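Local coordinates for protein gingipain R2 Pro-Domain (Porphyromonas gingivalis, PDB 4IEF) that probably keeps the arginine-specific cysteine protease gingipain R2 latent and helps it fold, as propeptides of secreted proteases commonly do, at residues Ala80-Val86 with Val170-Thr176. Residues are numbered along the deposited sequence; the frame is centred on the assembly and turned at random.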
loop_
_atom_site.group_PDB
_atom_site.type_symbol
_atom_site.label_atom_id
_atom_site.label_comp_id
_atom_site.label_asym_id
_atom_site.label_seq_id
_atom_site.Cartn_x
_atom_site.Cartn_y
_atom_site.Cartn_z
ATOM N N ALA A 80 3.371 -0.286 29.129
ATOM C CA ALA A 80 4.366 -1.099 28.439
ATOM C C ALA A 80 3.947 -2.555 28.468
ATOM O O ALA A 80 3.558 -3.064 29.521
ATOM C CB ALA A 80 5.724 -0.926 29.091
ATOM N N MET A 81 3.992 -3.218 27.312
ATOM C CA MET A 81 3.578 -4.617 27.201
ATOM C C MET A 81 4.755 -5.569 27.392
ATOM O O MET A 81 5.914 -5.182 27.198
ATOM C CB MET A 81 2.907 -4.884 25.839
ATOM C CG MET A 81 1.725 -3.963 25.528
ATOM S SD MET A 81 0.295 -4.136 26.624
ATOM C CE MET A 81 -0.369 -5.692 26.087
ATOM N N LYS A 82 4.450 -6.808 27.793
ATOM C CA LYS A 82 5.429 -7.874 27.955
ATOM C C LYS A 82 4.920 -9.126 27.242
ATOM O O LYS A 82 3.708 -9.281 27.036
ATOM C CB LYS A 82 5.751 -8.168 29.432
ATOM C CG LYS A 82 4.621 -8.804 30.243
ATOM C CD LYS A 82 5.106 -9.299 31.595
ATOM C CE LYS A 82 3.971 -9.835 32.435
ATOM N NZ LYS A 82 4.457 -10.552 33.640
ATOM N N VAL A 83 5.849 -10.010 26.865
ATOM C CA VAL A 83 5.500 -11.262 26.225
ATOM C C VAL A 83 6.081 -12.408 27.070
ATOM O O VAL A 83 7.252 -12.377 27.453
ATOM C CB VAL A 83 5.903 -11.313 24.730
ATOM C CG1 VAL A 83 7.411 -11.138 24.526
ATOM C CG2 VAL A 83 5.390 -12.581 24.058
ATOM N N GLU A 84 5.220 -13.371 27.416
ATOM C CA GLU A 84 5.597 -14.540 28.203
ATOM C C GLU A 84 5.232 -15.797 27.462
ATOM O O GLU A 84 4.111 -15.905 26.960
ATOM C CB GLU A 84 4.914 -14.552 29.583
ATOM C CG GLU A 84 5.024 -13.276 30.387
ATOM C CD GLU A 84 4.748 -13.475 31.864
ATOM O OE1 GLU A 84 5.731 -13.620 32.624
ATOM O OE2 GLU A 84 3.560 -13.499 32.264
ATOM N N VAL A 85 6.161 -16.755 27.409
ATOM C CA VAL A 85 5.919 -18.055 26.792
ATOM C C VAL A 85 5.212 -18.890 27.851
ATOM O O VAL A 85 5.828 -19.239 28.863
ATOM C CB VAL A 85 7.224 -18.704 26.258
ATOM C CG1 VAL A 85 6.995 -20.149 25.810
ATOM C CG2 VAL A 85 7.813 -17.873 25.126
ATOM N N VAL A 86 3.905 -19.148 27.658
ATOM C CA VAL A 86 3.126 -19.918 28.636
ATOM C C VAL A 86 3.155 -21.424 28.296
ATOM O O VAL A 86 2.938 -22.254 29.181
ATOM C CB VAL A 86 1.679 -19.392 28.834
ATOM C CG1 VAL A 86 1.691 -18.017 29.498
ATOM C CG2 VAL A 86 0.887 -19.359 27.529
ATOM N N VAL A 170 2.961 -21.015 22.631
ATOM C CA VAL A 170 1.808 -20.234 23.068
ATOM C C VAL A 170 2.346 -19.093 23.923
ATOM O O VAL A 170 3.047 -19.338 24.914
ATOM C CB VAL A 170 0.698 -21.047 23.793
ATOM C CG1 VAL A 170 -0.487 -20.152 24.148
ATOM C CG2 VAL A 170 0.236 -22.229 22.942
ATOM N N VAL A 171 2.040 -17.847 23.522
ATOM C CA VAL A 171 2.497 -16.671 24.256
ATOM C C VAL A 171 1.321 -15.885 24.844
ATOM O O VAL A 171 0.226 -15.862 24.276
ATOM C CB VAL A 171 3.417 -15.734 23.422
ATOM C CG1 VAL A 171 4.704 -16.442 23.010
ATOM C CG2 VAL A 171 2.699 -15.139 22.206
ATOM N N ALA A 172 1.578 -15.226 25.978
ATOM C CA ALA A 172 0.647 -14.321 26.629
ATOM C C ALA A 172 1.229 -12.905 26.543
ATOM O O ALA A 172 2.328 -12.650 27.054
ATOM C CB ALA A 172 0.422 -14.740 28.081
ATOM N N VAL A 173 0.539 -12.015 25.824
ATOM C CA VAL A 173 0.957 -10.623 25.677
ATOM C C VAL A 173 0.059 -9.806 26.608
ATOM O O VAL A 173 -1.152 -9.719 26.386
ATOM C CB VAL A 173 0.957 -10.130 24.204
ATOM C CG1 VAL A 173 1.330 -8.648 24.117
ATOM C CG2 VAL A 173 1.905 -10.974 23.344
ATOM N N SER A 174 0.649 -9.278 27.688
ATOM C CA SER A 174 -0.064 -8.538 28.729
ATOM C C SER A 174 0.656 -7.246 29.096
ATOM O O SER A 174 1.845 -7.100 28.801
ATOM C CB SER A 174 -0.213 -9.412 29.973
ATOM O OG SER A 174 1.049 -9.864 30.431
ATOM N N GLU A 175 -0.059 -6.317 29.753
ATOM C CA GLU A 175 0.510 -5.034 30.182
ATOM C C GLU A 175 1.263 -5.177 31.498
ATOM O O GLU A 175 0.971 -6.077 32.283
ATOM C CB GLU A 175 -0.559 -3.927 30.283
ATOM C CG GLU A 175 -1.844 -4.314 30.977
ATOM C CD GLU A 175 -2.761 -3.146 31.275
ATOM O OE1 GLU A 175 -3.493 -2.684 30.367
ATOM O OE2 GLU A 175 -2.764 -2.711 32.446
ATOM N N THR A 176 2.263 -4.306 31.707
ATOM C CA THR A 176 3.085 -4.263 32.921
ATOM C C THR A 176 2.692 -3.041 33.760
ATOM O O THR A 176 1.791 -2.299 33.371
ATOM C CB THR A 176 4.589 -4.228 32.565
ATOM O OG1 THR A 176 4.888 -3.042 31.831
ATOM C CG2 THR A 176 5.037 -5.438 31.792
#
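Met81 folds its thioether over the neighbouring strand at Glu175, where 80-86 and 170-176 run antiparallel. Its CB lies near the carbonyl oxygen of Ser174; CG stands anti to the carbonyl carbon (chi1 -55°), and further bends at chi2 and chi3 turn the chain back across the partner strand. SD thus sits 3.7 Å from Glu175 CA, and CE rests against the backbone, 3.5 Å from Ser174 C, with Val173 CG1 slightly farther off. Val83 continues this face: its CG2 packs between Val171 CB (3.8 Å) and Val173 CG2, while Val85 CG2 meets Val171 CG1. Leu135 and Val149, from strands 133-141 and 144-157, pack against the same face.

The other face is more polar. Lys82 runs extended beyond CG, its CB, CG and CD passing the methyl CG2 of Thr176 before CE reaches Ser174 OG at 3.5 Å; NZ then forms a salt bridge with Glu84 OE2 (3.4 Å) along its own strand. Val86 CG1 touches Ala172 CB. Paired backbone bonds join Lys82 with Ser174 and Glu84 with Ala172. Ala80 O accepts twice from Thr176, from N nearly in line with the carbonyl and from OG1 (2.7 Å) above its plane. At the other end, Val86 N donates to Val170 O. One face is thus packed by Met81 and valines against neighbouring strands; the other mixes methyl contacts with a charge pair that water probably screens and weakens.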